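PDB 4OBM: uncharacterized protein from Eubacterium siraeum, which is of unknown function but belongs to the LytR-CpsA-Psr family, whose members are generally linked to assembly of the bacterial cell envelope. Local coordinates for residues T115-Y125 with M148-D156; T228-D236 with N247-A255. One frame throughout, in Å; residues are numbered along the deposited sequence. Where two conformers were deposited one is given.

Contact 1 of 2, residues T115-Y125 with M148-D156; sequences TTLTVPSEIKY and MYAYLTLPD
Tyr125 packs on the loop residues Pro155 and Asp156 that follow the helix: Pro155 CD comes 3.5 Å from Tyr125 CE2, Asp156 CB packs against Tyr125 CE1, and the backbone N of Asp156 sits over one face of the ring. The phenol is carried there by a chi1 of 176°, which places CG opposite the backbone N. Leu154 slides past in the reverse direction, its CD2 3.8 Å from Tyr125 CB, while its other methyl, CD1, meets Ile123 CG2 tip to tip. With an alanine here instead of Tyr125, the Pro155 ring and Leu154 CD2 would probably lose their aromatic partner, opening a gap beside the loop.

Further in, Tyr151 projects from the helix into the bend between the two strands. Leu117 CD1 touches its ring edge in plane, 3.8 Å from Tyr151 CD2. Ile123 CD1 comes 3.7 Å from Tyr151 CE1, the two side chains crossing at about a right angle. Val119 CG2 closes on the phenol end, 3.9 Å from Tyr151 OH. In the conformer given, of two deposited, selenomethionine Met148 sets SE 4.0 Å from Leu117 CD1, a contact the other may not keep.

This is plain apolar packing of a helix and its following loop against two consecutive strands, burying 516 Å². The axes of strand 115-119 and helix segment 148-152 lie at 37° and approach to 11.5 Å. Each strand belongs to a separate two-stranded antiparallel sheet: 141-143, bearing Phe143 beside Tyr151, pairs with 115-119, and 132-139 with 123-127. Helix 164-181 adds Leu168 to Tyr151, and helix 102-112 presents Phe109 to Leu152.

Contact 2 of 2, residues T228-D236 with N247-A255; sequences TDFYIPYGD and NSWNSAKKA
Tyr231 and Pro233 bring the connection between strands 228-230 and 235-238 against helix 246-256: their CA atoms lie 6.4 Å from that of Ala252 and 5.6 Å from that of Ser248, respectively. The connection runs into the antiparallel hairpin 235-238/241-244, and helix 246-256 follows it and folds back on the connection. It thereby links the six-stranded mixed sheet, where 228-230 is an outermost strand, to the small three-stranded one.

The Tyr231 ring lies along the helix, with Ala252 CA and Ser251 C over one face and Ala252 CB 3.7 Å from Tyr231 CE2. With CG trans to N (chi1 177°), the ring points its hydroxyl at Ser248. Strand 52-58 is shared by both segments: Met56 touches Pro233 and Ala252, Tyr58 touches Pro233 and Trp249.

Tyr234 presents a face to Ser248: Ser248 CB stands 3.8 Å from the Tyr234 ring centroid and 16° off its normal, a CH-pi contact. A water joins Tyr234 OH to Ser251 OG, extending the link by about one helical turn.

Ser248 OG is the polar centre, gripped by two hydrogen bonds: one with Tyr231 OH at 2.8 Å, in the plane of that ring, and one from Tyr234 N at 2.9 Å with an N-H...O angle of 157°.

How the contacts relate
Both segments of contact 1 come earlier in the chain than those of contact 2. Their centres are 24 Å apart and their nearest atoms about 10 Å apart, so they do not touch. Helix 164-181 is an element common to their surroundings: it meets Thr115, Met148 and Tyr151 of contact 1, and Thr228, Phe230 and Ile232 of contact 2. Contact 1 belongs to the small two-stranded sheets and helix 145-152; contact 2 sets the connection leaving outermost strand 228-230 against helix 246-256, the last helix of the chain. The two thus fasten separate parts of the fold, one largely by apolar packing, the other partly through a serine hydroxyl.

Contact 1 of 2, residues T115-Y125 with M148-D156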
# COMPACT_ATOMS: atom_id res chain seq x y z
N THR A 115 -3.93 15.89 -0.87
CA THR A 115 -4.37 15.27 0.39
C THR A 115 -4.19 16.28 1.54
O THR A 115 -3.17 16.98 1.60
CB THR A 115 -3.62 13.94 0.65
OG1 THR A 115 -3.66 13.14 -0.53
CG2 THR A 115 -4.23 13.15 1.78
N THR A 116 -5.18 16.34 2.43
CA THR A 116 -5.17 17.20 3.61
C THR A 116 -4.69 16.36 4.80
O THR A 116 -5.30 15.35 5.13
CB THR A 116 -6.55 17.84 3.82
OG1 THR A 116 -6.75 18.79 2.78
CG2 THR A 116 -6.67 18.54 5.15
N LEU A 117 -3.56 16.76 5.41
CA LEU A 117 -2.94 16.02 6.52
C LEU A 117 -2.63 16.92 7.69
O LEU A 117 -2.22 18.07 7.50
CB LEU A 117 -1.63 15.33 6.07
CG LEU A 117 -1.66 14.51 4.77
CD1 LEU A 117 -0.27 14.35 4.19
CD2 LEU A 117 -2.35 13.17 4.99
N THR A 118 -2.75 16.36 8.90
CA THR A 118 -2.40 17.06 10.14
C THR A 118 -0.97 16.66 10.52
O THR A 118 -0.73 15.52 10.91
CB THR A 118 -3.43 16.76 11.25
OG1 THR A 118 -4.71 17.18 10.81
CG2 THR A 118 -3.09 17.46 12.57
N VAL A 119 -0.04 17.62 10.40
CA VAL A 119 1.36 17.43 10.80
C VAL A 119 1.42 17.67 12.34
O VAL A 119 1.04 18.76 12.80
CB VAL A 119 2.33 18.32 9.98
CG1 VAL A 119 3.78 18.12 10.42
CG2 VAL A 119 2.20 18.03 8.48
N PRO A 120 1.77 16.63 13.14
CA PRO A 120 1.74 16.76 14.61
C PRO A 120 2.70 17.80 15.18
O PRO A 120 2.34 18.48 16.15
CB PRO A 120 2.08 15.35 15.12
CG PRO A 120 2.78 14.69 13.98
CD PRO A 120 2.17 15.26 12.73
N SER A 121 3.91 17.94 14.60
CA SER A 121 4.90 18.92 15.03
C SER A 121 5.78 19.33 13.86
O SER A 121 5.95 18.55 12.92
CB SER A 121 5.74 18.38 16.19
OG SER A 121 6.52 17.28 15.77
N GLU A 122 6.31 20.58 13.88
CA GLU A 122 7.14 21.09 12.78
C GLU A 122 8.39 20.22 12.53
O GLU A 122 9.08 19.82 13.48
CB GLU A 122 7.58 22.54 13.05
CG GLU A 122 8.21 23.18 11.82
CD GLU A 122 9.27 24.24 12.01
OE1 GLU A 122 10.12 24.10 12.93
OE2 GLU A 122 9.33 25.16 11.16
N ILE A 123 8.67 19.95 11.25
CA ILE A 123 9.86 19.21 10.80
C ILE A 123 10.79 20.18 10.08
O ILE A 123 10.35 20.93 9.20
CB ILE A 123 9.49 17.98 9.91
CG1 ILE A 123 8.49 17.03 10.63
CG2 ILE A 123 10.76 17.20 9.46
CD1 ILE A 123 7.55 16.31 9.70
N LYS A 124 12.06 20.20 10.47
CA LYS A 124 13.13 20.96 9.81
C LYS A 124 14.25 19.94 9.62
O LYS A 124 15.09 19.78 10.52
CB LYS A 124 13.56 22.21 10.60
CG LYS A 124 12.58 23.39 10.53
CD LYS A 124 13.30 24.73 10.72
CE LYS A 124 12.37 25.93 10.86
NZ LYS A 124 12.03 26.24 12.28
N TYR A 125 14.18 19.14 8.53
CA TYR A 125 15.15 18.07 8.30
C TYR A 125 16.39 18.58 7.58
O TYR A 125 16.31 19.08 6.46
CB TYR A 125 14.54 16.86 7.55
CG TYR A 125 15.55 15.78 7.23
CD1 TYR A 125 16.15 15.03 8.24
CD2 TYR A 125 15.96 15.55 5.92
CE1 TYR A 125 17.13 14.08 7.95
CE2 TYR A 125 16.94 14.59 5.62
CZ TYR A 125 17.52 13.86 6.64
OH TYR A 125 18.48 12.91 6.36
N MSE A 148 3.67 16.18 -0.86
CA MSE A 148 3.19 14.89 -0.41
C MSE A 148 4.31 13.85 -0.48
O MSE A 148 4.52 13.12 0.49
CB MSE A 148 2.01 14.50 -1.31
CG MSE A 148 1.45 13.16 -1.03
SE MSE A 148 0.25 13.23 0.42
CE MSE A 148 -0.62 11.65 -0.05
N TYR A 149 5.05 13.81 -1.62
CA TYR A 149 6.18 12.90 -1.86
C TYR A 149 7.32 13.15 -0.83
O TYR A 149 7.76 12.20 -0.19
CB TYR A 149 6.71 13.01 -3.32
CG TYR A 149 7.75 11.96 -3.63
CD1 TYR A 149 7.37 10.70 -4.07
CD2 TYR A 149 9.10 12.18 -3.36
CE1 TYR A 149 8.31 9.68 -4.25
CE2 TYR A 149 10.04 11.17 -3.51
CZ TYR A 149 9.64 9.92 -3.95
OH TYR A 149 10.57 8.93 -4.16
N ALA A 150 7.77 14.42 -0.68
CA ALA A 150 8.84 14.83 0.26
C ALA A 150 8.51 14.45 1.72
O ALA A 150 9.38 13.94 2.43
CB ALA A 150 9.10 16.32 0.15
N TYR A 151 7.26 14.67 2.15
CA TYR A 151 6.79 14.30 3.50
C TYR A 151 6.88 12.78 3.72
O TYR A 151 7.36 12.33 4.74
CB TYR A 151 5.33 14.80 3.72
CG TYR A 151 4.76 14.64 5.13
CD1 TYR A 151 5.59 14.73 6.25
CD2 TYR A 151 3.39 14.48 5.34
CE1 TYR A 151 5.07 14.62 7.54
CE2 TYR A 151 2.86 14.37 6.62
CZ TYR A 151 3.71 14.44 7.72
OH TYR A 151 3.20 14.32 9.00
N LEU A 152 6.41 12.02 2.74
CA LEU A 152 6.31 10.57 2.76
C LEU A 152 7.67 9.85 2.77
O LEU A 152 7.76 8.73 3.29
CB LEU A 152 5.51 10.16 1.52
CG LEU A 152 4.77 8.82 1.55
CD1 LEU A 152 3.66 8.80 2.60
CD2 LEU A 152 4.21 8.47 0.16
N THR A 153 8.70 10.48 2.16
CA THR A 153 10.02 9.90 1.98
C THR A 153 11.15 10.53 2.83
O THR A 153 12.32 10.29 2.52
CB THR A 153 10.40 9.95 0.48
OG1 THR A 153 10.49 11.30 0.07
CG2 THR A 153 9.42 9.21 -0.40
N LEU A 154 10.82 11.28 3.92
CA LEU A 154 11.86 11.86 4.78
C LEU A 154 12.72 10.76 5.42
O LEU A 154 12.18 9.82 6.02
CB LEU A 154 11.27 12.74 5.89
CG LEU A 154 10.88 14.15 5.55
CD1 LEU A 154 10.03 14.72 6.66
CD2 LEU A 154 12.09 15.04 5.28
N PRO A 155 14.05 10.89 5.32
CA PRO A 155 14.94 9.86 5.89
C PRO A 155 14.91 9.83 7.43
O PRO A 155 15.29 8.82 8.03
CB PRO A 155 16.32 10.25 5.36
CG PRO A 155 16.06 11.21 4.21
CD PRO A 155 14.83 11.94 4.62
N ASP A 156 14.45 10.94 8.06
CA ASP A 156 14.35 11.11 9.50
C ASP A 156 13.24 12.09 9.88
O ASP A 156 13.26 13.26 9.45
CB ASP A 156 15.69 11.58 10.09
CG ASP A 156 15.73 11.65 11.60
OD1 ASP A 156 15.43 10.62 12.25
OD2 ASP A 156 16.08 12.72 12.14

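Contact 2 of 2, residues T228-D236 with N247-A255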
# COMPACT_ATOMS: atom_id res chain seq x y z
N THR A 228 -10.38 2.63 4.24
CA THR A 228 -9.05 2.10 4.55
C THR A 228 -8.89 1.69 6.01
O THR A 228 -9.68 2.06 6.89
CB THR A 228 -7.92 3.08 4.13
OG1 THR A 228 -8.15 4.39 4.65
CG2 THR A 228 -7.76 3.15 2.63
N ASP A 229 -7.86 0.87 6.22
CA ASP A 229 -7.37 0.32 7.46
C ASP A 229 -5.91 -0.02 7.25
O ASP A 229 -5.44 -0.10 6.12
CB ASP A 229 -8.17 -0.92 7.88
CG ASP A 229 -9.41 -0.58 8.66
OD1 ASP A 229 -9.29 -0.31 9.88
OD2 ASP A 229 -10.52 -0.59 8.07
N PHE A 230 -5.17 -0.20 8.34
CA PHE A 230 -3.78 -0.59 8.26
C PHE A 230 -3.38 -1.36 9.49
O PHE A 230 -3.93 -1.16 10.58
CB PHE A 230 -2.83 0.62 8.03
CG PHE A 230 -2.66 1.60 9.15
CD1 PHE A 230 -1.78 1.35 10.20
CD2 PHE A 230 -3.31 2.83 9.13
CE1 PHE A 230 -1.60 2.27 11.23
CE2 PHE A 230 -3.13 3.76 10.16
CZ PHE A 230 -2.28 3.48 11.21
N TYR A 231 -2.42 -2.26 9.30
CA TYR A 231 -1.74 -3.03 10.33
C TYR A 231 -0.23 -2.78 10.18
O TYR A 231 0.28 -2.75 9.05
CB TYR A 231 -2.08 -4.54 10.24
CG TYR A 231 -1.31 -5.32 11.28
CD1 TYR A 231 -1.64 -5.24 12.63
CD2 TYR A 231 -0.14 -6.00 10.94
CE1 TYR A 231 -0.86 -5.84 13.61
CE2 TYR A 231 0.65 -6.61 11.91
CZ TYR A 231 0.28 -6.54 13.25
OH TYR A 231 1.02 -7.15 14.22
N ILE A 232 0.48 -2.60 11.30
CA ILE A 232 1.93 -2.35 11.24
C ILE A 232 2.68 -3.59 11.77
O ILE A 232 2.74 -3.81 12.97
CB ILE A 232 2.38 -1.03 11.92
CG1 ILE A 232 1.46 0.17 11.56
CG2 ILE A 232 3.88 -0.74 11.69
CD1 ILE A 232 1.82 1.00 10.29
N PRO A 233 3.30 -4.37 10.86
CA PRO A 233 4.11 -5.52 11.29
C PRO A 233 5.26 -5.08 12.21
O PRO A 233 6.04 -4.17 11.87
CB PRO A 233 4.61 -6.13 9.97
CG PRO A 233 3.72 -5.56 8.92
CD PRO A 233 3.33 -4.22 9.39
N TYR A 234 5.33 -5.67 13.42
CA TYR A 234 6.33 -5.24 14.40
C TYR A 234 7.41 -6.29 14.62
O TYR A 234 7.21 -7.47 14.34
CB TYR A 234 5.66 -4.87 15.74
CG TYR A 234 4.98 -6.02 16.44
CD1 TYR A 234 5.69 -6.87 17.29
CD2 TYR A 234 3.62 -6.26 16.27
CE1 TYR A 234 5.06 -7.94 17.92
CE2 TYR A 234 2.98 -7.31 16.92
CZ TYR A 234 3.71 -8.16 17.74
OH TYR A 234 3.09 -9.20 18.38
N GLY A 235 8.53 -5.85 15.17
CA GLY A 235 9.65 -6.75 15.44
C GLY A 235 10.73 -6.18 16.32
O GLY A 235 10.46 -5.36 17.20
N ASP A 236 11.97 -6.63 16.10
CA ASP A 236 13.08 -6.19 16.93
C ASP A 236 14.33 -5.94 16.10
O ASP A 236 14.55 -6.60 15.08
CB ASP A 236 13.37 -7.23 18.03
CG ASP A 236 12.19 -7.53 18.93
OD1 ASP A 236 11.94 -6.74 19.87
OD2 ASP A 236 11.49 -8.55 18.69
N ASN A 247 4.75 -13.31 16.27
CA ASN A 247 3.43 -13.01 16.83
C ASN A 247 2.73 -11.89 16.07
O ASN A 247 1.52 -11.73 16.20
CB ASN A 247 3.53 -12.66 18.32
CG ASN A 247 4.13 -13.75 19.17
OD1 ASN A 247 3.89 -14.95 18.99
ND2 ASN A 247 4.92 -13.33 20.14
N SER A 248 3.49 -11.12 15.29
CA SER A 248 2.96 -10.05 14.44
C SER A 248 2.16 -10.66 13.28
O SER A 248 1.08 -10.16 12.96
CB SER A 248 4.09 -9.17 13.93
OG SER A 248 3.59 -7.98 13.36
N TRP A 249 2.65 -11.79 12.68
CA TRP A 249 1.99 -12.49 11.58
C TRP A 249 0.59 -12.95 11.96
O TRP A 249 -0.28 -12.96 11.11
CB TRP A 249 2.80 -13.71 11.07
CG TRP A 249 4.16 -13.37 10.50
CD1 TRP A 249 5.36 -13.87 10.90
CD2 TRP A 249 4.44 -12.44 9.44
NE1 TRP A 249 6.38 -13.29 10.18
CE2 TRP A 249 5.84 -12.42 9.26
CE3 TRP A 249 3.65 -11.59 8.64
CZ2 TRP A 249 6.46 -11.62 8.30
CZ3 TRP A 249 4.27 -10.79 7.69
CH2 TRP A 249 5.66 -10.80 7.54
N ASN A 250 0.38 -13.30 13.25
CA ASN A 250 -0.92 -13.74 13.76
C ASN A 250 -1.87 -12.55 13.90
O ASN A 250 -3.06 -12.69 13.60
CB ASN A 250 -0.77 -14.48 15.09
CG ASN A 250 -1.73 -15.63 15.25
OD1 ASN A 250 -2.95 -15.44 15.34
ND2 ASN A 250 -1.21 -16.84 15.30
N SER A 251 -1.35 -11.38 14.32
CA SER A 251 -2.14 -10.16 14.42
C SER A 251 -2.49 -9.64 13.02
O SER A 251 -3.61 -9.17 12.80
CB SER A 251 -1.42 -9.10 15.26
OG SER A 251 -1.44 -9.48 16.62
N ALA A 252 -1.55 -9.81 12.06
CA ALA A 252 -1.71 -9.45 10.66
C ALA A 252 -2.78 -10.31 10.01
O ALA A 252 -3.60 -9.78 9.27
CB ALA A 252 -0.39 -9.60 9.92
N LYS A 253 -2.81 -11.62 10.34
CA LYS A 253 -3.80 -12.56 9.82
C LYS A 253 -5.20 -12.18 10.29
O LYS A 253 -6.12 -12.22 9.48
CB LYS A 253 -3.46 -14.00 10.23
CG LYS A 253 -2.49 -14.68 9.27
CD LYS A 253 -1.95 -15.97 9.86
CE LYS A 253 -0.95 -16.65 8.96
NZ LYS A 253 -1.59 -17.32 7.80
N LYS A 254 -5.35 -11.75 11.56
CA LYS A 254 -6.63 -11.32 12.14
C LYS A 254 -7.14 -10.04 11.42
O LYS A 254 -8.31 -9.99 11.04
CB LYS A 254 -6.50 -11.09 13.66
CG LYS A 254 -7.83 -11.13 14.42
CD LYS A 254 -7.62 -11.09 15.94
CE LYS A 254 -7.83 -9.72 16.54
NZ LYS A 254 -6.71 -8.79 16.25
N ALA A 255 -6.25 -9.06 11.19
CA ALA A 255 -6.52 -7.82 10.46
C ALA A 255 -7.02 -8.07 9.02
O ALA A 255 -7.79 -7.26 8.50
CB ALA A 255 -5.27 -6.95 10.41
O HOH W 1 0.39 -8.01 18.79